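Local coordinates for FAD-binding PCMH-type domain-containing protein (Gibberella zeae, PDB 6YJO) that binds FAD and probably acts as an oxidoreductase of the oxygen-dependent FAD-linked family, with the flavin held covalently, at residues A[182-194]-A[400-413]. Numbering follows the deposited sequence.
Sequences THGLTLDTFLGAT and LFTDLPINSAFPHR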
# COMPACT_ATOMS: atom_id res chain seq x y z
N THR A 182 -6.69 14.74 0.23
CA THR A 182 -6.36 16.12 -0.10
C THR A 182 -5.35 16.24 -1.24
O THR A 182 -5.44 17.18 -2.03
CB THR A 182 -5.79 16.83 1.13
OG1 THR A 182 -6.73 16.74 2.21
CG2 THR A 182 -5.49 18.30 0.84
N HIS A 183 -4.40 15.31 -1.33
CA HIS A 183 -3.33 15.40 -2.31
C HIS A 183 -3.15 14.14 -3.15
O HIS A 183 -2.22 14.08 -3.95
CB HIS A 183 -2.00 15.74 -1.61
CG HIS A 183 -2.00 17.07 -0.93
ND1 HIS A 183 -1.67 17.23 0.40
CD2 HIS A 183 -2.28 18.32 -1.40
CE1 HIS A 183 -1.75 18.51 0.72
NE2 HIS A 183 -2.12 19.19 -0.35
N GLY A 184 -4.00 13.13 -2.97
CA GLY A 184 -4.05 11.99 -3.87
C GLY A 184 -3.24 10.81 -3.39
O GLY A 184 -2.48 10.87 -2.41
N LEU A 185 -3.41 9.69 -4.09
CA LEU A 185 -2.55 8.54 -3.90
C LEU A 185 -1.11 8.90 -4.25
O LEU A 185 -0.84 9.84 -5.01
CB LEU A 185 -3.00 7.37 -4.78
CG LEU A 185 -4.43 6.85 -4.63
CD1 LEU A 185 -4.71 5.84 -5.74
CD2 LEU A 185 -4.67 6.22 -3.26
N THR A 186 -0.17 8.14 -3.69
CA THR A 186 1.24 8.36 -4.01
C THR A 186 1.47 8.25 -5.51
O THR A 186 2.25 9.03 -6.08
CB THR A 186 2.12 7.37 -3.27
OG1 THR A 186 1.70 7.27 -1.90
CG2 THR A 186 3.58 7.81 -3.32
N LEU A 187 0.81 7.31 -6.18
CA LEU A 187 1.01 7.15 -7.61
C LEU A 187 0.34 8.26 -8.41
O LEU A 187 0.63 8.39 -9.61
CB LEU A 187 0.50 5.78 -8.08
CG LEU A 187 -0.97 5.38 -7.89
CD1 LEU A 187 -1.92 6.15 -8.81
CD2 LEU A 187 -1.10 3.88 -8.14
N ASP A 188 -0.55 9.05 -7.80
CA ASP A 188 -1.14 10.17 -8.52
C ASP A 188 -0.12 11.27 -8.77
O ASP A 188 -0.26 12.04 -9.72
CB ASP A 188 -2.34 10.72 -7.74
CG ASP A 188 -3.52 9.76 -7.74
OD1 ASP A 188 -3.58 8.86 -8.60
OD2 ASP A 188 -4.41 9.91 -6.87
N THR A 189 0.92 11.34 -7.94
CA THR A 189 2.01 12.29 -8.12
C THR A 189 3.20 11.67 -8.83
O THR A 189 4.27 12.28 -8.87
CB THR A 189 2.44 12.85 -6.76
OG1 THR A 189 3.07 11.82 -5.99
CG2 THR A 189 1.24 13.39 -5.99
N PHE A 190 3.02 10.48 -9.40
CA PHE A 190 4.11 9.73 -10.02
C PHE A 190 4.42 10.28 -11.41
O PHE A 190 3.52 10.41 -12.25
CB PHE A 190 3.73 8.25 -10.10
CG PHE A 190 4.80 7.37 -10.70
CD1 PHE A 190 5.91 7.01 -9.95
CD2 PHE A 190 4.68 6.89 -11.99
CE1 PHE A 190 6.89 6.21 -10.50
CE2 PHE A 190 5.65 6.08 -12.54
CZ PHE A 190 6.76 5.74 -11.79
N LEU A 191 5.69 10.62 -11.65
CA LEU A 191 6.14 11.15 -12.93
C LEU A 191 6.73 10.08 -13.84
O LEU A 191 6.43 10.05 -15.03
CB LEU A 191 7.19 12.25 -12.72
CG LEU A 191 6.78 13.54 -12.00
CD1 LEU A 191 7.99 14.44 -11.79
CD2 LEU A 191 5.71 14.28 -12.78
N GLY A 192 7.56 9.20 -13.29
CA GLY A 192 8.22 8.17 -14.06
C GLY A 192 9.25 7.47 -13.20
O GLY A 192 9.46 7.83 -12.04
N ALA A 193 9.88 6.46 -13.79
CA ALA A 193 10.85 5.67 -13.06
C ALA A 193 11.86 5.02 -14.00
O ALA A 193 11.49 4.50 -15.05
CB ALA A 193 10.18 4.57 -12.23
N THR A 194 13.12 5.07 -13.60
CA THR A 194 14.13 4.20 -14.18
C THR A 194 13.82 2.76 -13.79
O THR A 194 13.72 2.44 -12.61
CB THR A 194 15.52 4.61 -13.69
OG1 THR A 194 15.71 6.02 -13.89
CG2 THR A 194 16.60 3.84 -14.43
N LEU A 400 -0.37 14.99 -14.52
CA LEU A 400 0.24 16.14 -13.87
C LEU A 400 0.36 17.32 -14.84
O LEU A 400 0.60 17.14 -16.04
CB LEU A 400 1.61 15.76 -13.31
CG LEU A 400 1.50 14.71 -12.20
CD1 LEU A 400 2.84 14.38 -11.56
CD2 LEU A 400 0.51 15.18 -11.14
N PHE A 401 0.16 18.52 -14.30
CA PHE A 401 0.23 19.76 -15.08
C PHE A 401 -0.81 19.77 -16.20
O PHE A 401 -0.60 20.40 -17.24
CB PHE A 401 1.63 19.99 -15.64
CG PHE A 401 2.69 20.10 -14.58
CD1 PHE A 401 2.66 21.12 -13.64
CD2 PHE A 401 3.73 19.17 -14.52
CE1 PHE A 401 3.63 21.21 -12.67
CE2 PHE A 401 4.71 19.27 -13.55
CZ PHE A 401 4.66 20.29 -12.62
N THR A 402 -1.93 19.10 -15.99
CA THR A 402 -2.96 18.95 -17.01
C THR A 402 -4.33 18.93 -16.33
O THR A 402 -4.44 18.73 -15.12
CB THR A 402 -2.74 17.67 -17.83
OG1 THR A 402 -1.49 17.77 -18.54
CG2 THR A 402 -3.84 17.48 -18.84
N ASP A 403 -5.37 19.15 -17.14
CA ASP A 403 -6.75 18.99 -16.71
C ASP A 403 -7.39 17.73 -17.29
O ASP A 403 -8.62 17.61 -17.30
CB ASP A 403 -7.58 20.22 -17.08
CG ASP A 403 -7.47 21.34 -16.05
OD1 ASP A 403 -6.56 21.27 -15.19
OD2 ASP A 403 -8.30 22.27 -16.08
N LEU A 404 -6.56 16.78 -17.80
CA LEU A 404 -6.94 15.50 -18.40
C LEU A 404 -6.73 14.37 -17.40
O LEU A 404 -5.86 14.46 -16.52
CB LEU A 404 -6.13 15.23 -19.67
CG LEU A 404 -6.06 16.35 -20.72
CD1 LEU A 404 -5.14 15.94 -21.88
CD2 LEU A 404 -7.44 16.74 -21.23
N PRO A 405 -7.48 13.28 -17.53
CA PRO A 405 -7.40 12.21 -16.52
C PRO A 405 -6.00 11.63 -16.41
O PRO A 405 -5.18 11.73 -17.33
CB PRO A 405 -8.40 11.16 -17.04
CG PRO A 405 -9.28 11.89 -18.01
CD PRO A 405 -8.41 12.94 -18.62
N ILE A 406 -5.73 11.00 -15.27
CA ILE A 406 -4.43 10.37 -15.04
C ILE A 406 -4.36 9.07 -15.83
O ILE A 406 -5.35 8.35 -15.99
CB ILE A 406 -4.19 10.13 -13.54
CG1 ILE A 406 -2.76 9.60 -13.32
CG2 ILE A 406 -5.22 9.17 -12.97
CD1 ILE A 406 -2.39 9.44 -11.86
N ASN A 407 -3.16 8.78 -16.34
CA ASN A 407 -2.86 7.56 -17.09
C ASN A 407 -2.44 6.49 -16.08
O ASN A 407 -1.27 6.35 -15.75
CB ASN A 407 -1.77 7.82 -18.12
CG ASN A 407 -1.44 6.59 -18.94
OD1 ASN A 407 -2.32 5.81 -19.31
ND2 ASN A 407 -0.16 6.42 -19.26
N SER A 408 -3.42 5.74 -15.57
CA SER A 408 -3.16 4.82 -14.48
C SER A 408 -4.06 3.60 -14.58
O SER A 408 -5.25 3.72 -14.87
CB SER A 408 -3.35 5.51 -13.12
OG SER A 408 -3.10 4.61 -12.06
N ALA A 409 -3.48 2.43 -14.31
CA ALA A 409 -4.24 1.19 -14.31
C ALA A 409 -5.08 1.01 -13.06
O ALA A 409 -5.98 0.18 -13.05
CB ALA A 409 -3.29 0.00 -14.48
N PHE A 410 -4.79 1.76 -11.99
CA PHE A 410 -5.54 1.66 -10.75
C PHE A 410 -7.03 1.84 -11.02
O PHE A 410 -7.43 2.87 -11.58
CB PHE A 410 -5.06 2.71 -9.75
CG PHE A 410 -5.73 2.62 -8.40
CD1 PHE A 410 -5.27 1.74 -7.43
CD2 PHE A 410 -6.82 3.43 -8.10
CE1 PHE A 410 -5.87 1.66 -6.20
CE2 PHE A 410 -7.43 3.35 -6.86
CZ PHE A 410 -6.95 2.46 -5.91
N PRO A 411 -7.88 0.88 -10.63
CA PRO A 411 -9.26 0.87 -11.12
C PRO A 411 -10.31 1.42 -10.17
O PRO A 411 -11.48 1.54 -10.55
CB PRO A 411 -9.50 -0.62 -11.36
CG PRO A 411 -8.75 -1.27 -10.21
CD PRO A 411 -7.55 -0.37 -9.93
N HIS A 412 -9.93 1.77 -8.93
CA HIS A 412 -10.89 1.97 -7.86
C HIS A 412 -11.18 3.45 -7.56
O HIS A 412 -11.71 3.76 -6.49
CB HIS A 412 -10.41 1.26 -6.59
CG HIS A 412 -10.18 -0.21 -6.78
ND1 HIS A 412 -11.15 -1.07 -7.25
CD2 HIS A 412 -9.08 -0.97 -6.56
CE1 HIS A 412 -10.67 -2.29 -7.31
NE2 HIS A 412 -9.41 -2.26 -6.90
N ARG A 413 -10.86 4.36 -8.48
CA ARG A 413 -11.17 5.76 -8.23
C ARG A 413 -12.66 6.00 -8.09
O ARG A 413 -13.07 7.02 -7.51
CB ARG A 413 -10.60 6.64 -9.35
CG ARG A 413 -9.08 6.67 -9.35
CD ARG A 413 -8.51 7.55 -10.45
NE ARG A 413 -7.11 7.22 -10.67
CZ ARG A 413 -6.14 7.48 -9.81
NH1 ARG A 413 -6.42 8.09 -8.66
NH2 ARG A 413 -4.89 7.14 -10.09
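D188 and R413 approach from opposite directions and form the salt bridge of this contact. R413 NH2 lies 2.6 Å from D188 OD1, nearly along the C-O axis of that oxygen, but the N-H...O angle is a bent 134°. NH1 adds two weak bonds, one to each carboxylate oxygen, and the carboxylate and guanidinium planes stand 42° apart, so the pair is not coplanar. The carboxylate has a second tie, because the backbone N of L185 donates to D188 OD2 at 3.0 Å from above its plane, which, with the arginine bonds, restrains the group's rotation. R413 NH1 also bonds V394 O.

Leucines pack around this ion pair. L187 CD1 comes to the guanidinium edge, 3.4 Å from R413 NH2; its CG is wedged between backbone N and carbonyl carbon (chi1 60°), which turns the branch that way. L185 CD1 sits over one face of the F410 ring, 3.9 Å from the centroid, a CH-pi contact. The methyl end of extended I406 touches D188 as well, its CD1 3.6 Å from D188 CA, while L400 CD2 lies 3.5 Å from D188 O.

The hydrogen bonds D188 N to L185 O and T189 N to T186 O mark the 3-10 turn entering strand 190-196 of the FAD-binding domain. The contact docks this turn against the long loop between strands 380-386 and 417-423 of the seven-stranded sheet. L185 and F410 border the FAD-binding residues Y176 and Y457 respectively, placing this interface of the PCMH-type flavoprotein fold beside its cofactor site.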